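Side-chain contacts in putative transcriptional regulator protein (Vibrio parahaemolyticus, PDB 3ER6), which is of unknown function but probably acts as a sequence-specific DNA-binding transcription factor, this chain being its DJ-1/PfpI-family domain without the AraC-type helix-turn-helix part: residues A[116-119]-A[120-123]; A[88-91]-A[92-95]; A[65-69]-A[70-74]. The protein carries 1 engineered substitution. All coordinates share one frame; numbering follows the deposited sequence.

Interaction 1 (A[116-119]-A[120-123])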
ATOM      1  N   THR A 116      -6.000   9.941  -6.777  1.00 28.02           N
ATOM      2  CA  THR A 116      -6.029  11.082  -7.748  1.00 29.29           C
ATOM      3  C   THR A 116      -5.587  10.730  -9.208  1.00 29.10           C
ATOM      4  O   THR A 116      -5.714  11.542 -10.111  1.00 30.91           O
ATOM      5  CB  THR A 116      -5.296  12.331  -7.224  1.00 29.91           C
ATOM      6  OG1 THR A 116      -3.935  12.033  -6.922  1.00 30.30           O
ATOM      7  CG2 THR A 116      -5.984  12.853  -5.960  1.00 30.32           C
ATOM      8  N   GLY A 117      -5.070   9.532  -9.426  1.00 28.01           N
ATOM      9  CA  GLY A 117      -4.965   8.970 -10.811  1.00 27.22           C
ATOM     10  C   GLY A 117      -6.300   9.121 -11.537  1.00 29.33           C
ATOM     11  O   GLY A 117      -6.343   9.203 -12.800  1.00 28.62           O
ATOM     12  N   ILE A 118      -7.396   9.170 -10.781  1.00 27.57           N
ATOM     13  CA  ILE A 118      -8.715   9.409 -11.416  1.00 28.78           C
ATOM     14  C   ILE A 118      -8.773  10.774 -12.176  1.00 28.29           C
ATOM     15  O   ILE A 118      -9.386  10.863 -13.256  1.00 28.32           O
ATOM     16  CB  ILE A 118      -9.922   9.205 -10.431  1.00 28.01           C
ATOM     17  CG1 ILE A 118      -9.980   7.741  -9.990  1.00 30.27           C
ATOM     18  CG2 ILE A 118     -11.290   9.652 -11.122  1.00 27.78           C
ATOM     19  CD1 ILE A 118     -10.714   7.508  -8.707  1.00 30.10           C
ATOM     20  N   PHE A 119      -8.084  11.787 -11.658  1.00 27.61           N
ATOM     21  CA  PHE A 119      -8.039  13.096 -12.296  1.00 27.59           C
ATOM     22  C   PHE A 119      -7.346  12.954 -13.670  1.00 27.81           C
ATOM     23  O   PHE A 119      -7.684  13.693 -14.615  1.00 28.26           O
ATOM     24  CB  PHE A 119      -7.262  14.123 -11.444  1.00 27.44           C
ATOM     25  CG  PHE A 119      -8.041  14.671 -10.275  1.00 32.74           C
ATOM     26  CD1 PHE A 119      -8.390  13.854  -9.192  1.00 32.14           C
ATOM     27  CD2 PHE A 119      -8.420  16.027 -10.251  1.00 34.74           C
ATOM     28  CE1 PHE A 119      -9.100  14.376  -8.114  1.00 33.35           C
ATOM     29  CE2 PHE A 119      -9.148  16.533  -9.178  1.00 32.42           C
ATOM     30  CZ  PHE A 119      -9.470  15.710  -8.110  1.00 34.15           C
ATOM     31  N   VAL A 120      -6.349  12.068 -13.771  1.00 27.27           N
ATOM     32  CA  VAL A 120      -5.660  11.818 -15.043  1.00 28.46           C
ATOM     33  C   VAL A 120      -6.610  11.213 -16.100  1.00 30.34           C
ATOM     34  O   VAL A 120      -6.699  11.695 -17.261  1.00 31.08           O
ATOM     35  CB  VAL A 120      -4.426  10.880 -14.862  1.00 28.79           C
ATOM     36  CG1 VAL A 120      -3.712  10.671 -16.205  1.00 27.27           C
ATOM     37  CG2 VAL A 120      -3.444  11.461 -13.806  1.00 26.67           C
ATOM     38  N   VAL A 121      -7.349  10.175 -15.714  1.00 31.34           N
ATOM     39  CA  VAL A 121      -8.295   9.593 -16.696  1.00 32.67           C
ATOM     40  C   VAL A 121      -9.446  10.622 -17.022  1.00 32.49           C
ATOM     41  O   VAL A 121      -9.906  10.676 -18.163  1.00 32.12           O
ATOM     42  CB  VAL A 121      -8.875   8.212 -16.256  1.00 33.84           C
ATOM     43  CG1 VAL A 121      -7.757   7.213 -16.070  1.00 34.21           C
ATOM     44  CG2 VAL A 121      -9.663   8.354 -14.996  1.00 37.39           C
ATOM     45  N   ALA A 122      -9.871  11.432 -16.045  1.00 32.43           N
ATOM     46  CA  ALA A 122     -10.869  12.504 -16.332  1.00 33.00           C
ATOM     47  C   ALA A 122     -10.343  13.442 -17.394  1.00 34.68           C
ATOM     48  O   ALA A 122     -10.992  13.623 -18.432  1.00 35.10           O
ATOM     49  CB  ALA A 122     -11.282  13.281 -15.056  1.00 31.84           C
ATOM     50  N   LYS A 123      -9.171  14.020 -17.140  1.00 34.51           N
ATOM     51  CA  LYS A 123      -8.517  14.908 -18.084  1.00 36.52           C
ATOM     52  C   LYS A 123      -8.347  14.286 -19.475  1.00 35.62           C
ATOM     53  O   LYS A 123      -8.561  14.942 -20.478  1.00 37.93           O
ATOM     54  CB  LYS A 123      -7.151  15.346 -17.556  1.00 35.77           C
ATOM     55  CG  LYS A 123      -6.482  16.364 -18.454  1.00 41.38           C
ATOM     56  CD  LYS A 123      -5.288  16.961 -17.730  1.00 46.09           C
ATOM     57  CE  LYS A 123      -4.630  18.042 -18.541  1.00 49.03           C
ATOM     58  NZ  LYS A 123      -5.683  18.809 -19.318  1.00 52.77           N
TER
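Val121 sets its CG2 methyl against the carbonyl oxygen of Ile118, one turn back on helix 117-124, with CG2 3.1 Å from Ile118 O. The torsion explains it: chi1 of -60° drops CG2 between the backbone N and the carbonyl carbon and turns it back toward Ile118 O, while CG1 lies beside the N. The same methyl meets CG2 of Ile118 more loosely, at 4.4 Å, the one apolar side-chain pair between 116-119 and 120-123. Val120 differs: it meets the previous turn through its CB, 3.3 Å from Gly117 O.

The backbone bonds run alongside. Val121 N donates to Gly117 O, and Val120 N adds a weak, strongly bent bond to the same oxygen. Ala122 N reaches Ile118 O at 2.9 Å, and Lys123 N reaches Phe119 O at 2.9 Å with a nearly straight N-H (172°).

The outer shell differs from face to face. Ile118 and Val121 lie on Ala113 of strand 110-114; Phe119 meets Phe142 of helix 136-145 edge-to-face; Val120 packs on Phe98 and Ile101 of helix 95-106. Just ahead of the helix, Thr116 OG1 is hydrogen-bonded to Ile83 N, Gly84 O and Ser82 OG, which ties this end to the loop after strand 77-80.

Because the carbonyls of Gly117, Ile118 and Phe119 are used by amides of the next turn, what Ile118 to Ala122 present to the strand and helices is mainly hydrocarbon. Thr116 is the polar exception, and only Lys123 carries its charge out to solvent.

Interaction 2 (A[88-91]-A[92-95]). Engineered in segment 92-95: Lys92 (natural residue Asn).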
ATOM      1  N   GLU A  88      -1.470  20.928  -7.834  1.00 45.31           N
ATOM      2  CA  GLU A  88      -0.015  20.969  -7.955  1.00 46.01           C
ATOM      3  C   GLU A  88       0.458  20.302  -9.266  1.00 45.94           C
ATOM      4  O   GLU A  88       1.246  20.871 -10.046  1.00 46.13           O
ATOM      5  CB  GLU A  88       0.538  20.155  -6.803  1.00 47.48           C
ATOM      6  CG  GLU A  88       1.887  20.565  -6.307  1.00 54.00           C
ATOM      7  CD  GLU A  88       2.925  20.639  -7.416  1.00 61.27           C
ATOM      8  OE1 GLU A  88       2.742  19.978  -8.459  1.00 63.87           O
ATOM      9  OE2 GLU A  88       3.954  21.353  -7.224  1.00 64.92           O
ATOM     10  N   SER A  89      -0.048  19.098  -9.539  1.00 42.82           N
ATOM     11  CA  SER A  89       0.663  18.214 -10.462  1.00 40.09           C
ATOM     12  C   SER A  89       0.018  18.061 -11.810  1.00 38.79           C
ATOM     13  O   SER A  89       0.672  17.708 -12.789  1.00 39.47           O
ATOM     14  CB  SER A  89       0.752  16.844  -9.813  1.00 40.40           C
ATOM     15  OG  SER A  89      -0.558  16.349  -9.575  1.00 38.35           O
ATOM     16  N   LEU A  90      -1.285  18.197 -11.865  1.00 38.68           N
ATOM     17  CA  LEU A  90      -2.025  17.683 -13.060  1.00 39.54           C
ATOM     18  C   LEU A  90      -1.501  18.332 -14.349  1.00 40.65           C
ATOM     19  O   LEU A  90      -1.357  17.659 -15.390  1.00 38.75           O
ATOM     20  CB  LEU A  90      -3.546  17.913 -12.926  1.00 38.85           C
ATOM     21  CG  LEU A  90      -4.425  17.344 -14.056  1.00 38.95           C
ATOM     22  CD1 LEU A  90      -4.318  15.806 -14.195  1.00 38.15           C
ATOM     23  CD2 LEU A  90      -5.906  17.739 -13.860  1.00 35.26           C
ATOM     24  N   ASP A  91      -1.249  19.644 -14.274  1.00 42.17           N
ATOM     25  CA  ASP A  91      -0.877  20.426 -15.445  1.00 46.08           C
ATOM     26  C   ASP A  91       0.579  20.245 -15.793  1.00 46.03           C
ATOM     27  O   ASP A  91       1.013  20.694 -16.849  1.00 47.62           O
ATOM     28  CB  ASP A  91      -1.180  21.929 -15.252  1.00 47.10           C
ATOM     29  CG  ASP A  91      -2.683  22.236 -15.362  1.00 53.65           C
ATOM     30  OD1 ASP A  91      -3.477  21.310 -15.736  1.00 56.27           O
ATOM     31  OD2 ASP A  91      -3.069  23.404 -15.074  1.00 61.13           O
ATOM     32  N   LYS A  92       1.331  19.616 -14.905  1.00 45.64           N
ATOM     33  CA  LYS A  92       2.756  19.415 -15.113  1.00 45.54           C
ATOM     34  C   LYS A  92       3.067  18.068 -15.773  1.00 44.50           C
ATOM     35  O   LYS A  92       4.223  17.783 -16.116  1.00 44.17           O
ATOM     36  CB  LYS A  92       3.532  19.553 -13.797  1.00 47.06           C
ATOM     37  CG  LYS A  92       3.321  20.881 -13.084  1.00 51.54           C
ATOM     38  CD  LYS A  92       4.031  20.872 -11.720  1.00 55.36           C
ATOM     39  CE  LYS A  92       5.219  21.832 -11.695  1.00 59.53           C
ATOM     40  NZ  LYS A  92       6.544  21.144 -11.949  1.00 61.57           N
ATOM     41  N   ILE A  93       2.043  17.243 -15.977  1.00 42.64           N
ATOM     42  CA  ILE A  93       2.266  15.922 -16.540  1.00 40.73           C
ATOM     43  C   ILE A  93       2.658  16.032 -18.008  1.00 40.03           C
ATOM     44  O   ILE A  93       2.022  16.738 -18.775  1.00 38.90           O
ATOM     45  CB  ILE A  93       0.998  15.034 -16.395  1.00 40.95           C
ATOM     46  CG1 ILE A  93       0.768  14.746 -14.907  1.00 42.52           C
ATOM     47  CG2 ILE A  93       1.148  13.706 -17.187  1.00 40.01           C
ATOM     48  CD1 ILE A  93      -0.486  13.914 -14.643  1.00 44.01           C
ATOM     49  N   ASP A  94       3.718  15.334 -18.389  1.00 38.01           N
ATOM     50  CA  ASP A  94       4.188  15.315 -19.770  1.00 38.71           C
ATOM     51  C   ASP A  94       3.029  15.010 -20.738  1.00 37.51           C
ATOM     52  O   ASP A  94       2.380  13.993 -20.634  1.00 36.90           O
ATOM     53  CB  ASP A  94       5.270  14.217 -19.842  1.00 39.13           C
ATOM     54  CG  ASP A  94       6.020  14.180 -21.141  1.00 41.31           C
ATOM     55  OD1 ASP A  94       5.654  14.875 -22.115  1.00 40.99           O
ATOM     56  OD2 ASP A  94       6.971  13.359 -21.174  1.00 43.65           O
ATOM     57  N   PRO A  95       2.786  15.887 -21.717  1.00 37.99           N
ATOM     58  CA  PRO A  95       1.737  15.591 -22.724  1.00 36.33           C
ATOM     59  C   PRO A  95       1.928  14.277 -23.473  1.00 35.17           C
ATOM     60  O   PRO A  95       0.943  13.641 -23.885  1.00 36.02           O
ATOM     61  CB  PRO A  95       1.867  16.735 -23.723  1.00 37.24           C
ATOM     62  CG  PRO A  95       3.000  17.593 -23.265  1.00 37.73           C
ATOM     63  CD  PRO A  95       3.348  17.243 -21.856  1.00 38.55           C
TER
HETATM   64  O   HOH W   1       2.932  19.591 -18.922  1.00 59.72           O
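Lys92, an engineered residue where the natural chain has Asn, lays its aliphatic stem back over Glu88. Its N donates to Ser89 O at 2.9 Å, a turn bond from residue i+3 to residue i. With CG anti to the carbonyl carbon (chi1 -56°), the stem heads toward the helix, and CD comes 3.2 Å from Glu88 O and 3.6 Å from Glu88 OE1. Bends at chi3 and chi4 then carry the amine off, so that NZ stops 5.3 Å from OE1 of Glu88: the carboxylate meets methylene, and any attraction between the two charges acts across that distance.

Ile93 turns inward. Its N gives a weak, long bond to Leu90 O, and its CG1 rests on that oxygen and on Ser89 O at 3.6 Å from each. CD1 goes on to meet CD1 of Leu90 at 4.3 Å. Both side chains lie on Ile83, and they reach helix 117-124 at Val120 and Lys123. Ser89 OG, on a separate side chain, is hydrogen-bonded to Ile83 O and Asp85 O. A water donates to both Asp91 O and Ile93 O, each at 3.0 Å, bridging the carbonyls as the chain straightens.

Asp94 takes no part in the turn; its OD1 accepts from Ala96 N. This is an N-cap, followed by Pro95 in the first turn of helix 95-106. The whole segment is a helix-to-helix connection: one short helix unwinds through a turn, and an Asp-Pro start opens the next on the rim of this DJ-1/PfpI domain.

Interaction 3 (A[65-69]-A[70-74])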
ATOM      1  N   PRO A  65      13.217   2.250 -10.923  1.00 27.04           N
ATOM      2  CA  PRO A  65      12.583   1.274 -11.863  1.00 26.50           C
ATOM      3  C   PRO A  65      13.572   0.614 -12.797  1.00 27.17           C
ATOM      4  O   PRO A  65      14.711   1.053 -12.918  1.00 27.09           O
ATOM      5  CB  PRO A  65      11.616   2.149 -12.715  1.00 27.09           C
ATOM      6  CG  PRO A  65      12.221   3.561 -12.670  1.00 27.75           C
ATOM      7  CD  PRO A  65      12.893   3.663 -11.265  1.00 27.20           C
ATOM      8  N   THR A  66      13.125  -0.420 -13.519  1.00 26.58           N
ATOM      9  CA  THR A  66      14.000  -1.046 -14.465  1.00 27.24           C
ATOM     10  C   THR A  66      13.331  -1.181 -15.842  1.00 28.96           C
ATOM     11  O   THR A  66      13.759  -1.978 -16.682  1.00 29.14           O
ATOM     12  CB  THR A  66      14.509  -2.418 -13.952  1.00 27.77           C
ATOM     13  OG1 THR A  66      13.384  -3.255 -13.659  1.00 26.84           O
ATOM     14  CG2 THR A  66      15.401  -2.242 -12.672  1.00 29.50           C
ATOM     15  N   ALA A  67      12.339  -0.332 -16.103  1.00 29.79           N
ATOM     16  CA  ALA A  67      11.787  -0.218 -17.443  1.00 29.93           C
ATOM     17  C   ALA A  67      11.364   1.225 -17.624  1.00 30.19           C
ATOM     18  O   ALA A  67      11.058   1.909 -16.633  1.00 29.17           O
ATOM     19  CB  ALA A  67      10.610  -1.180 -17.589  1.00 28.69           C
ATOM     20  N   GLN A  68      11.358   1.685 -18.883  1.00 29.41           N
ATOM     21  CA  GLN A  68      10.828   3.014 -19.280  1.00 29.68           C
ATOM     22  C   GLN A  68       9.406   2.859 -19.844  1.00 29.85           C
ATOM     23  O   GLN A  68       9.120   1.870 -20.529  1.00 30.00           O
ATOM     24  CB  GLN A  68      11.762   3.650 -20.335  1.00 30.63           C
ATOM     25  CG  GLN A  68      13.162   3.941 -19.769  1.00 30.68           C
ATOM     26  CD  GLN A  68      14.006   4.833 -20.681  1.00 36.75           C
ATOM     27  OE1 GLN A  68      13.961   4.650 -21.885  1.00 35.96           O
ATOM     28  NE2 GLN A  68      14.780   5.791 -20.104  1.00 31.38           N
ATOM     29  N   TRP A  69       8.522   3.810 -19.549  1.00 29.04           N
ATOM     30  CA  TRP A  69       7.139   3.710 -20.048  1.00 29.48           C
ATOM     31  C   TRP A  69       7.086   3.638 -21.580  1.00 29.85           C
ATOM     32  O   TRP A  69       6.213   2.947 -22.137  1.00 29.99           O
ATOM     33  CB  TRP A  69       6.251   4.828 -19.501  1.00 27.70           C
ATOM     34  CG  TRP A  69       6.596   6.279 -19.868  1.00 27.35           C
ATOM     35  CD1 TRP A  69       7.319   7.177 -19.119  1.00 25.47           C
ATOM     36  CD2 TRP A  69       6.216   6.983 -21.063  1.00 28.64           C
ATOM     37  NE1 TRP A  69       7.408   8.368 -19.769  1.00 28.91           N
ATOM     38  CE2 TRP A  69       6.736   8.293 -20.956  1.00 27.48           C
ATOM     39  CE3 TRP A  69       5.474   6.631 -22.199  1.00 24.34           C
ATOM     40  CZ2 TRP A  69       6.520   9.272 -21.948  1.00 30.22           C
ATOM     41  CZ3 TRP A  69       5.273   7.592 -23.197  1.00 29.86           C
ATOM     42  CH2 TRP A  69       5.822   8.876 -23.081  1.00 30.46           C
ATOM     43  N   GLN A  70       8.039   4.300 -22.239  1.00 31.53           N
ATOM     44  CA  GLN A  70       8.118   4.323 -23.711  1.00 32.56           C
ATOM     45  C   GLN A  70       8.411   2.935 -24.296  1.00 33.20           C
ATOM     46  O   GLN A  70       8.109   2.684 -25.445  1.00 33.82           O
ATOM     47  CB  GLN A  70       9.179   5.344 -24.242  1.00 31.26           C
ATOM     48  CG  GLN A  70       8.924   6.801 -24.010  1.00 33.20           C
ATOM     49  CD  GLN A  70       9.500   7.300 -22.701  1.00 30.81           C
ATOM     50  OE1 GLN A  70       9.737   6.488 -21.779  1.00 34.50           O
ATOM     51  NE2 GLN A  70       9.675   8.641 -22.567  1.00 31.30           N
ATOM     52  N   SER A  71       8.947   1.995 -23.514  1.00 33.65           N
ATOM     53  CA  SER A  71       9.161   0.638 -24.052  1.00 33.96           C
ATOM     54  C   SER A  71       7.889  -0.199 -24.190  1.00 33.99           C
ATOM     55  O   SER A  71       7.951  -1.319 -24.690  1.00 33.68           O
ATOM     56  CB  SER A  71      10.153  -0.143 -23.177  1.00 34.17           C
ATOM     57  OG  SER A  71      11.376   0.555 -23.079  1.00 37.84           O
ATOM     58  N   PHE A  72       6.750   0.306 -23.734  1.00 33.72           N
ATOM     59  CA  PHE A  72       5.522  -0.471 -23.751  1.00 35.60           C
ATOM     60  C   PHE A  72       4.561   0.047 -24.814  1.00 36.80           C
ATOM     61  O   PHE A  72       4.000   1.107 -24.667  1.00 39.16           O
ATOM     62  CB  PHE A  72       4.874  -0.516 -22.336  1.00 34.42           C
ATOM     63  CG  PHE A  72       5.784  -1.137 -21.297  1.00 32.05           C
ATOM     64  CD1 PHE A  72       5.979  -2.500 -21.253  1.00 29.31           C
ATOM     65  CD2 PHE A  72       6.469  -0.349 -20.388  1.00 30.93           C
ATOM     66  CE1 PHE A  72       6.863  -3.088 -20.353  1.00 35.79           C
ATOM     67  CE2 PHE A  72       7.324  -0.910 -19.461  1.00 31.16           C
ATOM     68  CZ  PHE A  72       7.550  -2.272 -19.425  1.00 30.94           C
ATOM     69  N   ASP A  73       4.438  -0.663 -25.930  1.00 39.28           N
ATOM     70  CA  ASP A  73       3.425  -0.323 -26.944  1.00 40.07           C
ATOM     71  C   ASP A  73       2.112  -0.962 -26.658  1.00 39.25           C
ATOM     72  O   ASP A  73       1.082  -0.485 -27.137  1.00 39.01           O
ATOM     73  CB  ASP A  73       3.831  -0.845 -28.323  1.00 41.83           C
ATOM     74  CG  ASP A  73       4.872  -0.007 -28.962  1.00 46.10           C
ATOM     75  OD1 ASP A  73       4.995   1.202 -28.573  1.00 49.48           O
ATOM     76  OD2 ASP A  73       5.564  -0.571 -29.861  1.00 53.71           O
ATOM     77  N   PHE A  74       2.158  -2.061 -25.901  1.00 38.56           N
ATOM     78  CA  PHE A  74       0.977  -2.878 -25.555  1.00 39.39           C
ATOM     79  C   PHE A  74       1.003  -3.209 -24.062  1.00 37.55           C
ATOM     80  O   PHE A  74       2.069  -3.359 -23.497  1.00 37.71           O
ATOM     81  CB  PHE A  74       0.989  -4.201 -26.377  1.00 40.67           C
ATOM     82  CG  PHE A  74       0.209  -5.351 -25.739  1.00 44.34           C
ATOM     83  CD1 PHE A  74      -1.113  -5.614 -26.107  1.00 46.17           C
ATOM     84  CD2 PHE A  74       0.801  -6.154 -24.760  1.00 46.86           C
ATOM     85  CE1 PHE A  74      -1.845  -6.643 -25.506  1.00 46.71           C
ATOM     86  CE2 PHE A  74       0.102  -7.189 -24.174  1.00 49.28           C
ATOM     87  CZ  PHE A  74      -1.233  -7.446 -24.551  1.00 47.33           C
TER
HETATM   88  O   HOH W   2      12.826   0.102 -20.709  1.00 41.20           O
HETATM   89  O   HOH W   3      12.250   2.847 -23.950  1.00 45.32           O
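Gln70 folds its amide flat over the indole of Trp69, its neighbour in sequence. The two planes are 14° apart, with CD of Gln70 3.4 Å above the ring plane and over its centre, so this is a true amide-on-indole stack. Behind the amide, Gln70 CG sits over the six-membered ring, 3.7 Å from its centroid and 5° off the normal, a CH-pi contact. The bend at chi2 folds the amide back over the indole, and NE2 ends 3.3 Å from Trp69 CZ2. Trp69 presents this face because chi1 of 63° holds CG between its backbone N and carbonyl carbon. Gln70 OE1 accepts from Asn52 ND2, and Trp69 NE1 donates to Pro50 O, which helps fix both planes.

Phe72 is turned differently. Its ring offers an edge to the preceding residues: CZ touches Ala67 CB at 3.7 Å, and Trp69 O also lies near the ring plane, whereas Gln68 O approaches obliquely, 3.5 Å from CD2. The Phe72 side chain also packs on Val48 of strand 43-48 and Val12 of strand 9-14. Trp69 also lies on Val48, and its ring meets that of Trp100 at a slant.

Two backbone bonds close the turn: Ser71 N donates to Gln68 O at 3.0 Å and Phe72 N to Trp69 O at 3.1 Å. Two waters join Ser71 OG to Gln68, one at its N and one at OE1; both residues are exposed.

Two successive bonds from residue i+3 back to residue i mark a short 3-10 segment, here in the connection between the hairpin strand 61-64 and the central strand 77-80 of the sheet.

How the interactions relate
Interaction 1 is core: a regular helix buried by hydrocarbon on several faces. Interaction 2 is surface, and interaction 3 lies between, with aromatic rings inside and glutamines and waters outside. The first two pack directly on each other, Val120 CG2 lying 3.9 Å from Ile93 CD1 and Lys123 CD 3.8 Å from Leu90 CG, and both lean on Ile83. Interaction 3 sits about 19 Å from interaction 2, centre to centre, and meets it lightly where Asp94 approaches Trp69. Helix 95-106 is common ground: interaction 2 caps its start, while residues of interactions 1 and 3 pack on it. Consecutive i+4 bonds in interaction 1 are replaced by i+3 turn bonds and bridging waters in the other two.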